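Local coordinates for Alpha/beta hydrolase fold protein (Chitinophaga pinensis, PDB 4PW0), which probably acts as a hydrolase of the alpha/beta hydrolase fold, on a substrate that is not established, at residues Asp50-Pro54 against Leu55-Gly59; Gln193-Ser196 against Ala197-Gly201; Phe109-Gly112 against Gly113-Gln117. All coordinates share one frame; numbering follows the deposited sequence.

Interaction 1. Residues Asp50-Pro54 against Leu55-Gly59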
ATOM      1  N   ASP A  50      13.783 -21.625  -8.632  1.00 18.25           N
ATOM      2  CA  ASP A  50      13.598 -22.117  -7.281  0.60 19.57           C
ATOM      3  C   ASP A  50      13.730 -21.016  -6.184  1.00 17.54           C
ATOM      4  O   ASP A  50      13.563 -21.293  -4.988  1.00 19.75           O
ATOM      5  CB  ASP A  50      14.610 -23.258  -7.012  0.60 18.76           C
ATOM      6  CG  ASP A  50      14.433 -24.461  -7.937  0.60 21.78           C
ATOM      7  OD1 ASP A  50      13.278 -24.788  -8.370  0.60 22.46           O
ATOM      8  OD2 ASP A  50      15.524 -25.056  -8.209  0.60 20.82           O
ATOM      9  N   ASN A  51      14.068 -19.793  -6.619  1.00 16.66           N
ATOM     10  CA  ASN A  51      14.119 -18.648  -5.676  1.00 15.63           C
ATOM     11  C   ASN A  51      12.802 -17.930  -5.558  1.00 16.23           C
ATOM     12  O   ASN A  51      12.632 -17.041  -4.718  1.00 17.91           O
ATOM     13  CB  ASN A  51      15.222 -17.700  -6.094  1.00 15.81           C
ATOM     14  CG  ASN A  51      16.591 -18.310  -5.873  1.00 17.07           C
ATOM     15  OD1 ASN A  51      17.216 -18.899  -6.771  1.00 19.42           O
ATOM     16  ND2 ASN A  51      17.051 -18.238  -4.610  1.00 19.42           N
ATOM     17  N   TRP A  52      11.811 -18.275  -6.404  1.00 15.21           N
ATOM     18  CA  TRP A  52      10.469 -17.765  -6.227  1.00 16.10           C
ATOM     19  C   TRP A  52       9.820 -18.356  -4.978  1.00 16.96           C
ATOM     20  O   TRP A  52       9.929 -19.566  -4.738  1.00 18.94           O
ATOM     21  CB  TRP A  52       9.586 -18.018  -7.459  1.00 16.59           C
ATOM     22  CG  TRP A  52       9.969 -17.205  -8.646  1.00 15.90           C
ATOM     23  CD1 TRP A  52      10.627 -17.651  -9.784  1.00 17.95           C
ATOM     24  CD2 TRP A  52       9.749 -15.812  -8.834  1.00 15.71           C
ATOM     25  NE1 TRP A  52      10.857 -16.603 -10.639  1.00 17.33           N
ATOM     26  CE2 TRP A  52      10.296 -15.470 -10.098  1.00 16.51           C
ATOM     27  CE3 TRP A  52       9.136 -14.806  -8.074  1.00 16.31           C
ATOM     28  CZ2 TRP A  52      10.306 -14.157 -10.574  1.00 16.50           C
ATOM     29  CZ3 TRP A  52       9.118 -13.520  -8.560  1.00 17.57           C
ATOM     30  CH2 TRP A  52       9.710 -13.201  -9.802  1.00 16.60           C
ATOM     31  N   ASP A  53       9.101 -17.526  -4.237  1.00 15.92           N
ATOM     32  CA  ASP A  53       8.433 -17.943  -3.010  1.00 16.98           C
ATOM     33  C   ASP A  53       7.170 -18.694  -3.414  1.00 16.65           C
ATOM     34  O   ASP A  53       6.288 -18.126  -4.060  1.00 16.69           O
ATOM     35  CB  ASP A  53       8.075 -16.687  -2.233  1.00 16.95           C
ATOM     36  CG  ASP A  53       7.471 -16.935  -0.881  1.00 19.59           C
ATOM     37  OD1 ASP A  53       7.046 -18.087  -0.552  1.00 18.95           O
ATOM     38  OD2 ASP A  53       7.447 -15.926  -0.113  1.00 20.69           O
ATOM     39  N   PRO A  54       7.089 -19.997  -3.020  1.00 16.48           N
ATOM     40  CA  PRO A  54       5.862 -20.725  -3.360  1.00 18.12           C
ATOM     41  C   PRO A  54       4.574 -20.130  -2.814  1.00 18.42           C
ATOM     42  O   PRO A  54       3.540 -20.219  -3.470  1.00 19.77           O
ATOM     43  CB  PRO A  54       6.091 -22.114  -2.737  1.00 19.43           C
ATOM     44  CG  PRO A  54       7.125 -21.950  -1.712  1.00 22.80           C
ATOM     45  CD  PRO A  54       8.005 -20.790  -2.172  1.00 17.62           C
ATOM     46  N   LEU A  55       4.618 -19.426  -1.676  1.00 17.88           N
ATOM     47  CA  LEU A  55       3.391 -18.775  -1.241  1.00 18.96           C
ATOM     48  C   LEU A  55       2.893 -17.731  -2.221  1.00 19.75           C
ATOM     49  O   LEU A  55       1.699 -17.535  -2.411  1.00 20.46           O
ATOM     50  CB  LEU A  55       3.549 -18.122   0.132  1.00 22.15           C
ATOM     51  CG  LEU A  55       3.323 -18.972   1.334  1.00 24.95           C
ATOM     52  CD1 LEU A  55       3.465 -18.215   2.621  1.00 21.50           C
ATOM     53  CD2 LEU A  55       1.962 -19.653   1.289  1.00 29.48           C
ATOM     54  N   ILE A  56       3.850 -17.040  -2.853  1.00 17.67           N
ATOM     55  CA  ILE A  56       3.498 -16.001  -3.777  1.00 18.58           C
ATOM     56  C   ILE A  56       3.078 -16.564  -5.121  1.00 17.75           C
ATOM     57  O   ILE A  56       2.030 -16.180  -5.679  1.00 18.38           O
ATOM     58  CB  ILE A  56       4.670 -15.012  -3.909  1.00 17.61           C
ATOM     59  CG1 ILE A  56       4.897 -14.337  -2.539  1.00 17.71           C
ATOM     60  CG2 ILE A  56       4.346 -13.991  -4.974  1.00 19.54           C
ATOM     61  CD1 ILE A  56       6.068 -13.366  -2.507  1.00 19.57           C
ATOM     62  N   THR A  57       3.864 -17.511  -5.630  1.00 17.01           N
ATOM     63  CA  THR A  57       3.492 -18.054  -6.929  1.00 17.45           C
ATOM     64  C   THR A  57       2.234 -18.934  -6.850  1.00 18.28           C
ATOM     65  O   THR A  57       1.399 -18.838  -7.752  1.00 19.54           O
ATOM     66  CB  THR A  57       4.627 -18.847  -7.561  1.00 18.66           C
ATOM     67  OG1 THR A  57       4.993 -19.937  -6.713  1.00 19.24           O
ATOM     68  CG2 THR A  57       5.840 -17.964  -7.877  1.00 20.56           C
ATOM     69  N   ASN A  58       2.070 -19.687  -5.764  1.00 17.92           N
ATOM     70  CA  ASN A  58       0.811 -20.402  -5.579  1.00 19.76           C
ATOM     71  C   ASN A  58      -0.362 -19.436  -5.391  1.00 20.57           C
ATOM     72  O   ASN A  58      -1.453 -19.614  -5.965  1.00 23.35           O
ATOM     73  CB  ASN A  58       0.886 -21.402  -4.428  1.00 20.96           C
ATOM     74  CG  ASN A  58       1.748 -22.611  -4.755  1.00 19.28           C
ATOM     75  OD1 ASN A  58       1.872 -22.969  -5.924  1.00 22.87           O
ATOM     76  ND2 ASN A  58       2.355 -23.223  -3.767  1.00 22.04           N
ATOM     77  N   GLY A  59      -0.163 -18.411  -4.561  1.00 19.03           N
ATOM     78  CA  GLY A  59      -1.230 -17.486  -4.316  1.00 20.22           C
ATOM     79  C   GLY A  59      -1.725 -16.731  -5.545  1.00 20.28           C
ATOM     80  O   GLY A  59      -2.935 -16.571  -5.781  1.00 22.69           O
TER
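D53 and L55 lie side by side at the start of helix 54-61, where D53 is the N-cap. With CG anti to the backbone N (chi1 -175°), the D53 carboxylate swings forward over the first turn, and its OD1 accepts from L55 N at 3.0 Å. That N-H comes from above the carboxylate plane, well out of it. The other oxygen, OD2, also forms a salt bridge with R183 of helix 171-184. I56 crosses the D53 side chain at about a right angle, its CD1 resting 3.8 Å from D53 OD2. T57 N donates to D53 O at 3.0 Å in a nearly straight bond, and N58 N to P54 O at 2.8 Å. T57 turns OG1 between its own N and carbonyl carbon (chi1 60°), placing the hydroxyl 3.6 Å from P54 CA with a weak bond back to D53 O and another weak one shared with H11 ND1; this same rotation sends CG2 to W52 CB, 3.8 Å away. N58 passes its amide beside P54 O, while its OD1 is held by the backbone N of H11. A buried carboxylate at a helix N-terminus, facing both a backbone N-H and an arginine, would probably be stabilised as the anion, and here it ties the helix start to helix 171-184.

Interaction 2. Residues Gln193-Ser196 against Ala197-Gly201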
ATOM      1  N   GLN A 193      19.042 -25.561 -11.879  1.00 23.85           N
ATOM      2  CA  GLN A 193      20.447 -25.342 -11.615  0.60 25.45           C
ATOM      3  C   GLN A 193      20.631 -23.979 -10.939  1.00 26.29           C
ATOM      4  O   GLN A 193      19.767 -23.145 -10.996  1.00 26.31           O
ATOM      5  CB  GLN A 193      21.243 -25.355 -12.915  0.60 28.29           C
ATOM      6  CG  GLN A 193      21.351 -26.703 -13.601  0.60 28.10           C
ATOM      7  CD  GLN A 193      22.185 -26.646 -14.881  0.60 33.42           C
ATOM      8  OE1 GLN A 193      22.607 -25.571 -15.347  0.60 38.32           O
ATOM      9  NE2 GLN A 193      22.432 -27.801 -15.447  0.60 35.61           N
ATOM     10  N   ASP A 194      21.789 -23.766 -10.335  1.00 29.36           N
ATOM     11  CA  ASP A 194      22.138 -22.446  -9.804  1.00 26.79           C
ATOM     12  C   ASP A 194      22.401 -21.503 -10.960  1.00 21.95           C
ATOM     13  O   ASP A 194      22.522 -21.927 -12.130  1.00 21.32           O
ATOM     14  CB  ASP A 194      23.342 -22.528  -8.886  1.00 31.60           C
ATOM     15  CG  ASP A 194      23.081 -23.364  -7.641  1.00 43.33           C
ATOM     16  OD1 ASP A 194      22.004 -23.191  -6.975  1.00 43.69           O
ATOM     17  OD2 ASP A 194      23.997 -24.172  -7.347  1.00 53.14           O
ATOM     18  N   ALA A 195      22.518 -20.200 -10.686  0.60 19.12           N
ATOM     19  CA  ALA A 195      22.551 -19.217 -11.782  0.60 16.86           C
ATOM     20  C   ALA A 195      23.671 -19.395 -12.810  0.60 16.21           C
ATOM     21  O   ALA A 195      23.471 -19.115 -13.974  0.60 18.03           O
ATOM     22  CB  ALA A 195      22.628 -17.811 -11.235  0.60 17.70           C
ATOM     23  N   SER A 196      24.852 -19.778 -12.325  0.60 15.58           N
ATOM     24  CA  SER A 196      26.161 -19.843 -13.085  0.60 17.12           C
ATOM     25  C   SER A 196      26.988 -18.581 -12.882  0.60 16.87           C
ATOM     26  O   SER A 196      26.474 -17.465 -12.841  0.60 16.57           O
ATOM     27  CB  SER A 196      26.133 -20.175 -14.637  1.00 19.75           C
ATOM     28  OG  SER A 196      25.761 -19.033 -15.400  1.00 20.54           O
ATOM     29  N   ALA A 197      28.301 -18.770 -12.814  1.00 16.68           N
ATOM     30  CA  ALA A 197      29.206 -17.661 -12.602  1.00 17.05           C
ATOM     31  C   ALA A 197      29.055 -16.635 -13.697  1.00 16.01           C
ATOM     32  O   ALA A 197      29.017 -15.420 -13.421  1.00 16.83           O
ATOM     33  CB  ALA A 197      30.632 -18.184 -12.549  1.00 19.81           C
ATOM     34  N   GLN A 198      28.969 -17.067 -14.952  1.00 17.42           N
ATOM     35  CA  GLN A 198      28.854 -16.109 -16.046  1.00 18.18           C
ATOM     36  C   GLN A 198      27.603 -15.236 -15.891  1.00 17.51           C
ATOM     37  O   GLN A 198      27.636 -14.020 -16.094  1.00 18.00           O
ATOM     38  CB  GLN A 198      28.872 -16.816 -17.397  1.00 19.56           C
ATOM     39  CG  GLN A 198      28.976 -15.866 -18.579  1.00 20.46           C
ATOM     40  CD  GLN A 198      27.646 -15.218 -18.988  1.00 19.67           C
ATOM     41  OE1 GLN A 198      26.573 -15.782 -18.899  1.00 20.49           O
ATOM     42  NE2 GLN A 198      27.758 -13.999 -19.519  1.00 21.77           N
ATOM     43  N   ALA A 199      26.474 -15.863 -15.552  1.00 15.94           N
ATOM     44  CA  ALA A 199      25.244 -15.109 -15.370  1.00 16.19           C
ATOM     45  C   ALA A 199      25.363 -14.102 -14.239  1.00 15.77           C
ATOM     46  O   ALA A 199      24.885 -12.966 -14.372  1.00 16.76           O
ATOM     47  CB  ALA A 199      24.088 -16.075 -15.121  1.00 16.92           C
ATOM     48  N   ILE A 200      25.970 -14.502 -13.141  1.00 15.12           N
ATOM     49  CA  ILE A 200      26.105 -13.616 -11.983  1.00 15.20           C
ATOM     50  C   ILE A 200      26.939 -12.390 -12.374  1.00 16.54           C
ATOM     51  O   ILE A 200      26.562 -11.266 -12.070  1.00 15.54           O
ATOM     52  CB  ILE A 200      26.698 -14.331 -10.752  1.00 16.06           C
ATOM     53  CG1 ILE A 200      25.801 -15.492 -10.312  1.00 18.23           C
ATOM     54  CG2 ILE A 200      26.917 -13.344  -9.608  1.00 15.98           C
ATOM     55  CD1 ILE A 200      26.464 -16.419  -9.334  1.00 22.85           C
ATOM     56  N   GLY A 201      28.071 -12.601 -13.078  1.00 16.24           N
ATOM     57  CA  GLY A 201      28.899 -11.453 -13.478  1.00 15.89           C
ATOM     58  C   GLY A 201      28.186 -10.522 -14.436  1.00 15.85           C
ATOM     59  O   GLY A 201      28.281  -9.288 -14.294  1.00 17.37           O
TER
HETATM   60  O   HOH W   1      25.803 -18.283 -18.771  1.00 31.85           O
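S196 sets its OG between the backbone N and the carbonyl carbon (chi1 78°), which carries the hydroxyl over the first turn of helix 197-212 to A199 N. The N-H of A199 reaches OG at 3.3 Å and 161°, a long but fairly straight capping bond. In the other direction OG donates to A195 O at 2.7 Å, meeting a lone pair in the carbonyl plane, so the hydroxyl donates on one side and accepts on the other. A199 CB lies 3.4 Å from S196 OG and close to A195 O as well. I200 holds CG1 anti to its carbonyl carbon (chi1 -61°), bending the branch back along the helix start until CG1 lies 4.0 Å from A195 CB. Behind it I200 N donates to S196 O at 3.0 Å, a main-chain bond of the helix start. An alanine in place of I200 would take away CG1 and so would probably leave A195 CB without its apolar mate and open a gap beside F45. Out at the surface a water lies 2.6 Å from Q198 OE1 and is at most weakly bound to S196 OG; Q198 OE1 also takes the backbone N of T81. This is a serine N-cap, its hydroxyl accepting the N-H three residues on, here opening helix 197-212 after the loop that follows helix 171-184.

Interaction 3. Residues Phe109-Gly112 against Gly113-Gln117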
ATOM      1  N   PHE A 109      10.922  -8.402  -9.808  1.00 14.12           N
ATOM      2  CA  PHE A 109      11.578  -8.230  -8.512  1.00 13.33           C
ATOM      3  C   PHE A 109      13.050  -7.898  -8.739  1.00 13.47           C
ATOM      4  O   PHE A 109      13.753  -8.631  -9.428  1.00 14.57           O
ATOM      5  CB  PHE A 109      11.434  -9.537  -7.720  1.00 14.05           C
ATOM      6  CG  PHE A 109      12.159  -9.560  -6.368  1.00 14.55           C
ATOM      7  CD1 PHE A 109      12.182  -8.446  -5.556  1.00 14.47           C
ATOM      8  CD2 PHE A 109      12.757 -10.731  -5.907  1.00 14.91           C
ATOM      9  CE1 PHE A 109      12.829  -8.473  -4.329  1.00 15.76           C
ATOM     10  CE2 PHE A 109      13.363 -10.773  -4.668  1.00 17.33           C
ATOM     11  CZ  PHE A 109      13.407  -9.631  -3.880  1.00 15.60           C
ATOM     12  N   SER A 110      13.514  -6.773  -8.168  1.00 13.41           N
ATOM     13  CA  SER A 110      14.933  -6.392  -8.143  1.00 14.03           C
ATOM     14  C   SER A 110      15.389  -6.173  -9.617  1.00 14.69           C
ATOM     15  O   SER A 110      14.754  -5.367 -10.312  1.00 14.53           O
ATOM     16  CB  SER A 110      15.719  -7.422  -7.364  1.00 15.41           C
ATOM     17  OG  SER A 110      17.085  -7.024  -7.342  1.00 16.97           O
ATOM     18  N   LEU A 111      16.396  -6.891 -10.108  1.00 14.53           N
ATOM     19  CA  LEU A 111      16.761  -6.814 -11.517  1.00 14.98           C
ATOM     20  C   LEU A 111      15.540  -6.953 -12.437  1.00 14.56           C
ATOM     21  O   LEU A 111      15.388  -6.219 -13.424  1.00 15.52           O
ATOM     22  CB  LEU A 111      17.751  -7.935 -11.792  1.00 17.20           C
ATOM     23  CG  LEU A 111      18.115  -8.153 -13.246  1.00 17.92           C
ATOM     24  CD1 LEU A 111      18.748  -6.926 -13.844  1.00 19.18           C
ATOM     25  CD2 LEU A 111      19.061  -9.348 -13.347  1.00 20.35           C
ATOM     26  N   GLY A 112      14.633  -7.880 -12.106  1.00 13.52           N
ATOM     27  CA  GLY A 112      13.439  -8.037 -12.871  1.00 14.40           C
ATOM     28  C   GLY A 112      12.556  -6.805 -12.891  1.00 14.70           C
ATOM     29  O   GLY A 112      11.841  -6.554 -13.869  1.00 15.64           O
ATOM     30  N   GLY A 113      12.590  -6.034 -11.799  1.00 14.50           N
ATOM     31  CA  GLY A 113      11.878  -4.777 -11.754  1.00 15.36           C
ATOM     32  C   GLY A 113      12.455  -3.721 -12.684  1.00 15.73           C
ATOM     33  O   GLY A 113      11.733  -2.789 -13.086  1.00 17.17           O
ATOM     34  N   PHE A 114      13.737  -3.809 -13.006  1.00 14.43           N
ATOM     35  CA  PHE A 114      14.319  -2.927 -14.029  1.00 14.35           C
ATOM     36  C   PHE A 114      13.837  -3.364 -15.426  1.00 15.76           C
ATOM     37  O   PHE A 114      13.395  -2.533 -16.255  1.00 16.36           O
ATOM     38  CB  PHE A 114      15.847  -3.029 -14.067  1.00 15.29           C
ATOM     39  CG  PHE A 114      16.565  -2.728 -12.786  1.00 14.62           C
ATOM     40  CD1 PHE A 114      15.985  -2.042 -11.730  1.00 15.21           C
ATOM     41  CD2 PHE A 114      17.866  -3.141 -12.646  1.00 15.55           C
ATOM     42  CE1 PHE A 114      16.685  -1.819 -10.545  1.00 15.12           C
ATOM     43  CE2 PHE A 114      18.577  -2.896 -11.498  1.00 15.93           C
ATOM     44  CZ  PHE A 114      18.020  -2.228 -10.442  1.00 14.91           C
ATOM     45  N   ILE A 115      13.821  -4.671 -15.660  1.00 14.85           N
ATOM     46  CA  ILE A 115      13.402  -5.222 -16.961  1.00 15.42           C
ATOM     47  C   ILE A 115      11.956  -4.850 -17.258  1.00 16.15           C
ATOM     48  O   ILE A 115      11.630  -4.452 -18.399  1.00 17.67           O
ATOM     49  CB  ILE A 115      13.629  -6.748 -17.003  1.00 16.98           C
ATOM     50  CG1 ILE A 115      15.132  -7.064 -17.024  1.00 16.52           C
ATOM     51  CG2 ILE A 115      12.968  -7.376 -18.246  1.00 18.09           C
ATOM     52  CD1 ILE A 115      15.484  -8.516 -16.721  1.00 17.99           C
ATOM     53  N   VAL A 116      11.054  -4.911 -16.276  1.00 16.26           N
ATOM     54  CA  VAL A 116       9.645  -4.617 -16.613  1.00 15.79           C
ATOM     55  C   VAL A 116       9.465  -3.142 -16.941  1.00 16.60           C
ATOM     56  O   VAL A 116       8.608  -2.818 -17.742  1.00 18.21           O
ATOM     57  CB  VAL A 116       8.655  -5.063 -15.526  1.00 17.11           C
ATOM     58  CG1 VAL A 116       8.742  -6.582 -15.341  1.00 17.58           C
ATOM     59  CG2 VAL A 116       8.838  -4.349 -14.181  1.00 16.98           C
ATOM     60  N   GLN A 117      10.242  -2.254 -16.319  1.00 15.86           N
ATOM     61  CA  GLN A 117      10.182  -0.821 -16.680  1.00 15.81           C
ATOM     62  C   GLN A 117      10.635  -0.623 -18.140  1.00 18.07           C
ATOM     63  O   GLN A 117       9.978   0.059 -18.911  1.00 19.28           O
ATOM     64  CB  GLN A 117      11.065   0.008 -15.795  1.00 17.08           C
ATOM     65  CG  GLN A 117      10.626   0.118 -14.343  1.00 15.91           C
ATOM     66  CD  GLN A 117      11.673   0.839 -13.526  1.00 16.19           C
ATOM     67  OE1 GLN A 117      11.924   2.030 -13.740  1.00 18.42           O
ATOM     68  NE2 GLN A 117      12.255   0.144 -12.570  1.00 16.85           N
TER
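S110 O faces the first turn of helix 111-122 and accepts from F114 N at 3.3 Å, with G113 N adding a weak bond. S110 itself has phi 64° and psi -122°, a strained turn between strand 104-109 and the helix. Regular helical bonds follow: I115 N to L111 O at 3.1 Å and V116 N to G112 O at 3.0 Å. A CB on G113 would come tightly against S110 O, so the bare backbone lets the turn close up. F114 lays one ring face over S110 O, which sits 3.8 Å above the ring plane toward its rim, and stacks its ring with W210. L111 crosses F114 at about a right angle, CD1 reaching F114 CD2 at 4.1 Å; CG anti to the backbone N (chi1 172°) carries the leucine branch toward the ring. One turn on, Q117 NE2 donates to G113 O at 3.0 Å and also to A136 O. The G108-S110-G112 pattern matches the nucleophile elbow of the fold, with S110 the probable nucleophile beside H262. The S110 side chain makes no capping bond; its carbonyl engages the helix, which leaves the hydroxyl out of the cap, as expected of a probable nucleophile.

How the interactions relate
All three contacts are helix starts in one alpha/beta hydrolase chain, but only 109-117 contains a presumed catalytic residue. Interaction 3 lies nearest the chain centre, with S110, H262 and D234 forming a probable triad. Interaction 1 stands about 17 Å from it between centres, yet their nearest atoms are about 5 Å apart, W52 lying near the elbow without touching it; F265 packs on both I56 and F109. Interaction 2 is about 18 Å from interaction 3 between centres, and its helix 197-212 runs on to interaction 3, where Q203, I207 and W210 meet L111, F114 and Q117. Interactions 1 and 2 approach to about 5 Å at their nearest atoms.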